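Local coordinates for putative branched-chain amino acid transport system substrate-binding protein (Rhodopseudomonas palustris, PDB 3TX6), which probably serves as the periplasmic solute-binding component of an ABC transporter, capturing lignin-derived aromatic acids for uptake, at residues L31-K36 with T269-K274; G246-P251 with L265-A270; F283-F288 with A328-Y333. All coordinates share one frame; numbering follows the deposited sequence.

How the contacts relate
Contact 1 lies at the surface, its centre about 19 Å from the centre of the chain, whereas contacts 2 and 3 are buried. Helix 261-275 serves contacts 1 and 2, which share Thr269 and Ala270. Contact 3 rests instead on helix 282-304, the next helix in the chain, and Leu267 of the first helix packs on Ala285 of the second. Chemistry follows depth. A salt bridge and an aromatic ring packed on a methyl hold the surface contact; one amide-to-carbonyl bond amid apolar side chains holds contact 2; contact 3 has a histidine that reaches the bound ligand and a water. Gln330 OE1 links contact 3 to Val248 N of contact 2.

Contact 1: residues L31-K36 with T269-K274; sequences LEFVAK and TAYEAK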
loop_
_atom_site.group_PDB
_atom_site.type_symbol
_atom_site.label_atom_id
_atom_site.label_comp_id
_atom_site.label_asym_id
_atom_site.label_seq_id
_atom_site.Cartn_x
_atom_site.Cartn_y
_atom_site.Cartn_z
ATOM N N LEU A 31 -1.429 -13.794 -6.211
ATOM C CA LEU A 31 -2.390 -14.784 -5.779
ATOM C C LEU A 31 -1.997 -16.216 -6.192
ATOM O O LEU A 31 -2.495 -17.208 -5.607
ATOM C CB LEU A 31 -3.773 -14.465 -6.342
ATOM C CG LEU A 31 -4.351 -13.082 -5.953
ATOM C CD1 LEU A 31 -5.644 -12.826 -6.703
ATOM C CD2 LEU A 31 -4.539 -12.991 -4.446
ATOM N N GLU A 32 -1.073 -16.356 -7.156
ATOM C CA GLU A 32 -0.579 -17.691 -7.527
ATOM C C GLU A 32 0.217 -18.360 -6.388
ATOM O O GLU A 32 0.342 -19.581 -6.344
ATOM C CB GLU A 32 0.287 -17.569 -8.783
ATOM C CG GLU A 32 0.806 -18.928 -9.296
ATOM C CD GLU A 32 1.454 -18.875 -10.663
ATOM O OE1 GLU A 32 1.375 -17.827 -11.331
ATOM O OE2 GLU A 32 2.022 -19.909 -11.063
ATOM N N PHE A 33 0.743 -17.520 -5.489
ATOM C CA PHE A 33 1.736 -17.911 -4.502
ATOM C C PHE A 33 1.219 -18.012 -3.083
ATOM O O PHE A 33 1.969 -18.370 -2.183
ATOM C CB PHE A 33 2.953 -17.012 -4.593
ATOM C CG PHE A 33 3.438 -16.844 -6.000
ATOM C CD1 PHE A 33 3.692 -17.953 -6.787
ATOM C CD2 PHE A 33 3.541 -15.602 -6.571
ATOM C CE1 PHE A 33 4.111 -17.815 -8.097
ATOM C CE2 PHE A 33 3.927 -15.472 -7.879
ATOM C CZ PHE A 33 4.211 -16.586 -8.652
ATOM N N VAL A 34 -0.058 -17.694 -2.902
ATOM C CA VAL A 34 -0.712 -17.747 -1.587
ATOM C C VAL A 34 -1.286 -19.132 -1.352
ATOM O O VAL A 34 -1.401 -19.932 -2.271
ATOM C CB VAL A 34 -1.784 -16.634 -1.436
ATOM C CG1 VAL A 34 -1.139 -15.263 -1.693
ATOM C CG2 VAL A 34 -2.977 -16.850 -2.336
ATOM N N ALA A 35 -1.701 -19.380 -0.114
ATOM C CA ALA A 35 -2.303 -20.668 0.281
ATOM C C ALA A 35 -3.498 -20.965 -0.610
ATOM O O ALA A 35 -4.273 -20.052 -0.921
ATOM C CB ALA A 35 -2.756 -20.609 1.720
ATOM N N LYS A 36 -3.597 -22.251 -0.975
ATOM C CA LYS A 36 -4.728 -22.862 -1.681
ATOM C C LYS A 36 -5.866 -23.271 -0.728
ATOM O O LYS A 36 -7.014 -23.401 -1.142
ATOM C CB LYS A 36 -4.261 -24.131 -2.432
ATOM C CG LYS A 36 -3.521 -23.871 -3.733
ATOM C CD LYS A 36 -2.973 -25.159 -4.354
ATOM C CE LYS A 36 -4.110 -26.080 -4.779
ATOM N NZ LYS A 36 -3.720 -27.502 -4.933
ATOM N N THR A 269 11.034 -14.868 -4.002
ATOM C CA THR A 269 11.556 -16.025 -4.732
ATOM C C THR A 269 10.501 -16.505 -5.739
ATOM O O THR A 269 10.797 -16.742 -6.899
ATOM C CB THR A 269 11.998 -17.135 -3.761
ATOM O OG1 THR A 269 13.027 -16.613 -2.926
ATOM C CG2 THR A 269 12.486 -18.312 -4.517
ATOM N N ALA A 270 9.262 -16.621 -5.294
ATOM C CA ALA A 270 8.186 -17.133 -6.144
ATOM C C ALA A 270 7.896 -16.147 -7.306
ATOM O O ALA A 270 7.826 -16.532 -8.469
ATOM C CB ALA A 270 6.938 -17.382 -5.325
ATOM N N TYR A 271 7.704 -14.877 -6.961
ATOM C CA TYR A 271 7.310 -13.876 -7.937
ATOM C C TYR A 271 8.437 -13.686 -8.965
ATOM O O TYR A 271 8.180 -13.611 -10.164
ATOM C CB TYR A 271 6.977 -12.534 -7.238
ATOM C CG TYR A 271 6.131 -11.622 -8.107
ATOM C CD1 TYR A 271 6.716 -10.891 -9.166
ATOM C CD2 TYR A 271 4.763 -11.555 -7.970
ATOM C CE1 TYR A 271 5.949 -10.096 -10.008
ATOM C CE2 TYR A 271 4.011 -10.781 -8.800
ATOM C CZ TYR A 271 4.605 -10.078 -9.857
ATOM O OH TYR A 271 3.808 -9.321 -10.713
ATOM N N GLU A 272 9.669 -13.591 -8.477
ATOM C CA GLU A 272 10.797 -13.331 -9.370
ATOM C C GLU A 272 11.185 -14.573 -10.178
ATOM O O GLU A 272 11.701 -14.425 -11.262
ATOM C CB GLU A 272 11.962 -12.732 -8.573
ATOM C CG GLU A 272 11.520 -11.399 -7.940
ATOM C CD GLU A 272 12.595 -10.650 -7.195
ATOM O OE1 GLU A 272 13.442 -11.309 -6.542
ATOM O OE2 GLU A 272 12.587 -9.387 -7.249
ATOM N N ALA A 273 10.909 -15.779 -9.692
ATOM C CA ALA A 273 11.096 -16.973 -10.527
ATOM C C ALA A 273 10.168 -16.961 -11.758
ATOM O O ALA A 273 10.603 -17.274 -12.869
ATOM C CB ALA A 273 10.934 -18.251 -9.721
ATOM N N LYS A 274 8.923 -16.499 -11.593
ATOM C CA LYS A 274 8.010 -16.463 -12.737
ATOM C C LYS A 274 8.197 -15.191 -13.586
ATOM O O LYS A 274 8.072 -15.221 -14.801
ATOM C CB LYS A 274 6.567 -16.609 -12.289
ATOM C CG LYS A 274 5.602 -16.696 -13.472
ATOM C CD LYS A 274 4.245 -17.218 -13.070
ATOM C CE LYS A 274 3.285 -17.208 -14.251
ATOM N NZ LYS A 274 2.059 -18.025 -13.929
#
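In this periplasmic binding protein fold, the loop between helix 21-29 and strand 37-38 packs on the surface of helix 261-275, with Phe33 set against Ala270 and Tyr271. The methyl of Ala270 sits over one face of the Phe33 ring in a CH-pi contact, its CB 3.8 Å from the ring centroid and displaced toward the CG and CD1 rim; the nearest atom, Phe33 CG, is 3.6 Å from Ala270 CB. On the opposite face lies CB of the preceding residue, Glu32, over the middle of the ring, which leaves the phenyl sandwiched between two aliphatic carbons. The far end of the ring runs on to the helix backbone: Phe33 CE2 comes within 3.7 Å of Tyr271 CA, while Lys274 CB approaches the rim near CZ. An alanine in place of Phe33 would probably open a gap beside the Ala270 methyl and leave the loop joined to this part of the helix chiefly through the salt bridge. That bridge lies past the CE1-CZ rim of the ring, between two exposed residues. Lys274 is fully extended, with CG anti to the backbone N (chi1 -175°), and its side chain crosses that of Glu32 at about a right angle. Its aliphatic carbons approach the carboxylate too, Lys274 CD lying 3.4 Å from Glu32 OE1. At the tip, Lys274 NZ donates to Glu32 OE1 over 2.7 Å, taking the syn lone pair on the side of the other carboxylate oxygen.

Contact 2: residues G246-P251 with L265-A270; sequences GPVMDP and LELNTA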
loop_
_atom_site.group_PDB
_atom_site.type_symbol
_atom_site.label_atom_id
_atom_site.label_comp_id
_atom_site.label_asym_id
_atom_site.label_seq_id
_atom_site.Cartn_x
_atom_site.Cartn_y
_atom_site.Cartn_z
ATOM N N GLY A 246 7.960 -0.609 2.133
ATOM C CA GLY A 246 7.907 -1.792 2.946
ATOM C C GLY A 246 9.206 -2.576 2.823
ATOM O O GLY A 246 9.932 -2.452 1.834
ATOM N N PRO A 247 9.491 -3.415 3.816
ATOM C CA PRO A 247 10.734 -4.193 3.883
ATOM C C PRO A 247 10.837 -5.284 2.841
ATOM O O PRO A 247 11.910 -5.861 2.632
ATOM C CB PRO A 247 10.743 -4.731 5.308
ATOM C CG PRO A 247 9.324 -4.694 5.756
ATOM C CD PRO A 247 8.710 -3.512 5.070
ATOM N N VAL A 248 9.720 -5.611 2.198
ATOM C CA VAL A 248 9.723 -6.639 1.145
ATOM C C VAL A 248 10.641 -6.269 0.009
ATOM O O VAL A 248 11.046 -7.126 -0.767
ATOM C CB VAL A 248 8.285 -6.890 0.548
ATOM C CG1 VAL A 248 7.814 -5.729 -0.360
ATOM C CG2 VAL A 248 8.230 -8.266 -0.139
HETATM N N MSE A 249 10.965 -5.001 -0.114
HETATM C CA MSE A 249 11.836 -4.616 -1.197
HETATM C C MSE A 249 13.262 -5.082 -0.959
HETATM O O MSE A 249 14.040 -5.182 -1.925
HETATM C CB MSE A 249 11.791 -3.123 -1.436
HETATM C CG MSE A 249 10.454 -2.680 -2.019
HETATM SE SE MSE A 249 10.063 -3.377 -3.816
HETATM C CE MSE A 249 11.227 -2.115 -4.777
ATOM N N ASP A 250 13.627 -5.404 0.282
ATOM C CA ASP A 250 14.984 -5.939 0.553
ATOM C C ASP A 250 15.034 -6.930 1.705
ATOM O O ASP A 250 15.618 -6.632 2.733
ATOM C CB ASP A 250 15.937 -4.757 0.804
ATOM C CG ASP A 250 17.396 -5.159 0.923
ATOM O OD1 ASP A 250 17.768 -6.263 0.529
ATOM O OD2 ASP A 250 18.183 -4.329 1.442
ATOM N N PRO A 251 14.487 -8.148 1.508
ATOM C CA PRO A 251 14.603 -9.131 2.573
ATOM C C PRO A 251 16.063 -9.579 2.802
ATOM O O PRO A 251 16.461 -9.923 3.933
ATOM C CB PRO A 251 13.739 -10.297 2.081
ATOM C CG PRO A 251 12.785 -9.646 1.140
ATOM C CD PRO A 251 13.578 -8.594 0.446
ATOM N N LEU A 265 11.199 -13.290 1.612
ATOM C CA LEU A 265 11.938 -14.188 0.762
ATOM C C LEU A 265 11.018 -15.146 0.033
ATOM O O LEU A 265 11.240 -15.454 -1.154
ATOM C CB LEU A 265 12.976 -15.003 1.564
ATOM C CG LEU A 265 14.186 -14.246 2.092
ATOM C CD1 LEU A 265 14.977 -15.179 3.050
ATOM C CD2 LEU A 265 15.087 -13.782 0.960
ATOM N N GLU A 266 9.977 -15.637 0.711
ATOM C CA GLU A 266 9.056 -16.570 0.069
ATOM C C GLU A 266 8.387 -15.908 -1.122
ATOM O O GLU A 266 8.382 -16.458 -2.212
ATOM C CB GLU A 266 7.965 -17.103 1.031
ATOM C CG GLU A 266 8.478 -18.039 2.112
ATOM C CD GLU A 266 7.449 -18.396 3.161
ATOM O OE1 GLU A 266 6.328 -17.843 3.132
ATOM O OE2 GLU A 266 7.775 -19.213 4.040
ATOM N N LEU A 267 7.786 -14.739 -0.905
ATOM C CA LEU A 267 7.073 -14.077 -1.993
ATOM C C LEU A 267 8.019 -13.709 -3.134
ATOM O O LEU A 267 7.747 -13.987 -4.289
ATOM C CB LEU A 267 6.395 -12.810 -1.543
ATOM C CG LEU A 267 5.874 -11.860 -2.632
ATOM C CD1 LEU A 267 4.835 -12.525 -3.535
ATOM C CD2 LEU A 267 5.308 -10.637 -1.916
ATOM N N ASN A 268 9.116 -13.052 -2.802
ATOM C CA ASN A 268 10.015 -12.617 -3.840
ATOM C C ASN A 268 10.640 -13.786 -4.655
ATOM O O ASN A 268 10.739 -13.710 -5.877
ATOM C CB ASN A 268 11.110 -11.693 -3.282
ATOM C CG ASN A 268 10.571 -10.380 -2.805
ATOM O OD1 ASN A 268 9.424 -10.038 -3.075
ATOM N ND2 ASN A 268 11.420 -9.593 -2.150
ATOM N N THR A 269 11.034 -14.868 -4.002
ATOM C CA THR A 269 11.556 -16.025 -4.732
ATOM C C THR A 269 10.501 -16.505 -5.739
ATOM O O THR A 269 10.797 -16.742 -6.899
ATOM C CB THR A 269 11.998 -17.135 -3.761
ATOM O OG1 THR A 269 13.027 -16.613 -2.926
ATOM C CG2 THR A 269 12.486 -18.312 -4.517
ATOM N N ALA A 270 9.262 -16.621 -5.294
ATOM C CA ALA A 270 8.186 -17.133 -6.144
ATOM C C ALA A 270 7.896 -16.147 -7.306
ATOM O O ALA A 270 7.826 -16.532 -8.469
ATOM C CB ALA A 270 6.938 -17.382 -5.325
#
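Asn268 reaches from its helix to the backbone of Val248, and its side chain can be followed outward from CB, which points toward the 246-251 loop. A chi1 of -67° sets Asn268 CG anti to the carbonyl carbon, 3.9 Å from Val248 O, and from there the amide divides its two ends between different partners. OD1 turns to an apolar neighbour, with Val248 CG2 3.6 Å from Asn268 OD1. ND2 does the polar work: Asn268 ND2 donates to Val248 O at 2.9 Å. The bond is fairly straight, 158° at the hydrogen, and the acceptor lies almost in the amide plane, which probably helps hold the amide's rotation. ND2 meets the proline as well, Pro251 CD being 3.5 Å from Asn268 ND2. In this periplasmic binding protein fold, the loop follows strand 242-245 of the larger sheet and leads into helix 261-275, and this one bond ties its 3-10 turn back to that helix. Arg280 touches both Pro251 and Asn268 and takes Met249 O as an acceptor, adding a second polar hold on the turn. Two leucines before Asn268 on the helix add apolar contacts. Leu265 CD2 meets Pro251 CB at 3.9 Å. Leu267 CD2 comes up to Val248 CG2 at 4.2 Å, and both of these side chains also touch Ala285 of the next helix. Within the helix, Thr269 OG1 turns back to Leu265 O at 2.8 Å; that carbonyl also accepts from Thr269 N, the two donors arriving from opposite faces of its plane.

Contact 3: residues F283-F288 with A328-Y333; sequences FAAHSF and ASQGVY. With ENO (3-(4-hydroxy-phenyl)pyruvic acid), chain D.
The imidazole of His286 meets the Gln330 amide obliquely and takes its polar partners at its edge. Ring and amide planes are 34° apart, the two side chains cross at about a right angle, and His286 CE1 lies 3.7 Å from Gln330 NE2. Near the ring plane, His286 NE2 is hydrogen-bonded to the phenolic O3 of the bound 3-(4-hydroxy-phenyl)pyruvic acid at 2.6 Å. A water lies in the plane at the ND1 edge, 2.9 Å from His286 ND1, and donates to Tyr333 OH, which is bonded in turn to Met115 O. Both ring nitrogens are therefore engaged, and the imidazole's rotation is probably well fixed. The Phe283 ring also offers the ligand its edge, with CE1 3.8 Å from ENO C8. This is one wall of the ligand pocket in the periplasmic binding protein fold: helix 282-304 supplies Phe283 and His286, and behind it lies the turn between the paired strands 326-328 and 331-333. Ala285 CB is wedged into that turn, 3.3 Å from Ser329 OG and 3.5 Å from Gln330 CG. Gln330 bends at chi2 (-78°), which turns CD back so that it too lies beside the Ala285 methyl, while OE1 turns to the 246-251 loop. Ser329 OG is hydrogen-bonded to Asp289 OD1, and the other oxygen of that carboxylate accepts from Gln330 N, so Asp289 grips the turn twice. Further along the helix, Phe288 CD2 comes obliquely to within 4.4 Å of Ser329 OG.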
loop_
_atom_site.group_PDB
_atom_site.type_symbol
_atom_site.label_atom_id
_atom_site.label_comp_id
_atom_site.label_asym_id
_atom_site.label_seq_id
_atom_site.Cartn_x
_atom_site.Cartn_y
_atom_site.Cartn_z
ATOM N N PHE A 283 3.495 -3.756 -3.974
ATOM C CA PHE A 283 2.066 -4.048 -4.222
ATOM C C PHE A 283 1.748 -5.544 -4.187
ATOM O O PHE A 283 0.795 -5.986 -3.517
ATOM C CB PHE A 283 1.654 -3.376 -5.551
ATOM C CG PHE A 283 2.136 -1.963 -5.595
ATOM C CD1 PHE A 283 1.641 -1.057 -4.701
ATOM C CD2 PHE A 283 3.152 -1.557 -6.472
ATOM C CE1 PHE A 283 2.155 0.218 -4.634
ATOM C CE2 PHE A 283 3.654 -0.259 -6.427
ATOM C CZ PHE A 283 3.149 0.640 -5.498
ATOM N N ALA A 284 2.593 -6.349 -4.852
ATOM C CA ALA A 284 2.460 -7.813 -4.786
ATOM C C ALA A 284 2.366 -8.261 -3.297
ATOM O O ALA A 284 1.648 -9.181 -2.946
ATOM C CB ALA A 284 3.633 -8.496 -5.460
ATOM N N ALA A 285 3.197 -7.636 -2.461
ATOM C CA ALA A 285 3.304 -7.969 -1.074
ATOM C C ALA A 285 2.002 -7.747 -0.327
ATOM O O ALA A 285 1.734 -8.472 0.634
ATOM C CB ALA A 285 4.460 -7.191 -0.453
ATOM N N HIS A 286 1.203 -6.756 -0.706
ATOM C CA HIS A 286 -0.038 -6.515 0.036
ATOM C C HIS A 286 -1.040 -7.629 -0.138
ATOM O O HIS A 286 -1.661 -8.025 0.851
ATOM C CB HIS A 286 -0.664 -5.168 -0.281
ATOM C CG HIS A 286 0.208 -3.996 0.028
ATOM N ND1 HIS A 286 0.990 -3.896 1.150
ATOM C CD2 HIS A 286 0.402 -2.824 -0.694
ATOM C CE1 HIS A 286 1.634 -2.695 1.124
ATOM N NE2 HIS A 286 1.281 -2.051 0.006
ATOM N N SER A 287 -1.247 -8.126 -1.362
ATOM C CA SER A 287 -2.138 -9.270 -1.523
ATOM C C SER A 287 -1.563 -10.544 -0.877
ATOM O O SER A 287 -2.272 -11.271 -0.184
ATOM C CB SER A 287 -2.590 -9.513 -2.973
ATOM O OG SER A 287 -1.500 -9.703 -3.733
ATOM N N PHE A 288 -0.270 -10.794 -1.051
ATOM C CA PHE A 288 0.393 -11.913 -0.391
ATOM C C PHE A 288 0.184 -11.854 1.130
ATOM O O PHE A 288 -0.163 -12.850 1.763
ATOM C CB PHE A 288 1.873 -11.913 -0.754
ATOM C CG PHE A 288 2.658 -13.040 -0.179
ATOM C CD1 PHE A 288 2.738 -14.252 -0.857
ATOM C CD2 PHE A 288 3.369 -12.896 0.987
ATOM C CE1 PHE A 288 3.492 -15.284 -0.381
ATOM C CE2 PHE A 288 4.148 -13.943 1.459
ATOM C CZ PHE A 288 4.187 -15.136 0.784
ATOM N N ALA A 328 4.259 -10.871 8.361
ATOM C CA ALA A 328 4.056 -10.845 6.892
ATOM C C ALA A 328 5.244 -10.165 6.235
ATOM O O ALA A 328 6.184 -9.722 6.918
ATOM C CB ALA A 328 2.731 -10.155 6.528
ATOM N N SER A 329 5.246 -10.115 4.913
ATOM C CA SER A 329 6.423 -9.572 4.208
ATOM C C SER A 329 6.623 -8.076 4.443
ATOM O O SER A 329 7.766 -7.573 4.428
ATOM C CB SER A 329 6.366 -9.868 2.705
ATOM O OG SER A 329 5.372 -9.118 2.082
ATOM N N GLN A 330 5.527 -7.351 4.704
ATOM C CA GLN A 330 5.593 -5.888 4.842
ATOM C C GLN A 330 5.614 -5.358 6.278
ATOM O O GLN A 330 5.723 -4.148 6.472
ATOM C CB GLN A 330 4.427 -5.260 4.062
ATOM C CG GLN A 330 4.537 -5.488 2.558
ATOM C CD GLN A 330 5.546 -4.545 1.925
ATOM O OE1 GLN A 330 6.702 -4.496 2.387
ATOM N NE2 GLN A 330 5.144 -3.763 0.901
ATOM N N GLY A 331 5.465 -6.249 7.257
ATOM C CA GLY A 331 5.361 -5.821 8.632
ATOM C C GLY A 331 4.850 -6.907 9.544
ATOM O O GLY A 331 4.574 -8.033 9.071
ATOM N N VAL A 332 4.682 -6.537 10.821
ATOM C CA VAL A 332 4.162 -7.441 11.829
ATOM C C VAL A 332 2.899 -6.745 12.318
ATOM O O VAL A 332 2.980 -5.659 12.913
ATOM C CB VAL A 332 5.154 -7.714 12.964
ATOM C CG1 VAL A 332 4.505 -8.634 13.991
ATOM C CG2 VAL A 332 6.492 -8.255 12.367
ATOM N N TYR A 333 1.752 -7.364 12.059
ATOM C CA TYR A 333 0.451 -6.718 12.258
ATOM C C TYR A 333 -0.167 -7.080 13.619
ATOM O O TYR A 333 -0.266 -8.252 13.964
ATOM C CB TYR A 333 -0.522 -7.155 11.169
ATOM C CG TYR A 333 -0.185 -6.607 9.787
ATOM C CD1 TYR A 333 0.729 -7.243 8.965
ATOM C CD2 TYR A 333 -0.750 -5.422 9.321
ATOM C CE1 TYR A 333 1.072 -6.728 7.719
ATOM C CE2 TYR A 333 -0.407 -4.893 8.067
ATOM C CZ TYR A 333 0.502 -5.566 7.262
ATOM O OH TYR A 333 0.864 -5.075 6.031
HETATM O O4 ENO D . -3.235 4.396 -2.337
HETATM C C9 ENO D . -0.952 1.890 -2.712
HETATM C C8 ENO D . -0.296 1.017 -1.869
HETATM C C7 ENO D . 0.725 1.465 -1.015
HETATM C C6 ENO D . 0.992 2.819 -0.968
HETATM C C5 ENO D . 0.353 3.709 -1.826
HETATM C C4 ENO D . -0.646 3.255 -2.705
HETATM O O3 ENO D . 1.334 0.547 -0.170
HETATM C C3 ENO D . -1.299 4.190 -3.684
HETATM C C2 ENO D . -2.609 4.784 -3.338
HETATM C C1 ENO D . -3.179 5.736 -4.282
HETATM O O2 ENO D . -4.309 6.200 -4.026
HETATM O O1 ENO D . -2.543 6.082 -5.322
HETATM O O HOH W 1 1.208 -5.831 3.278
#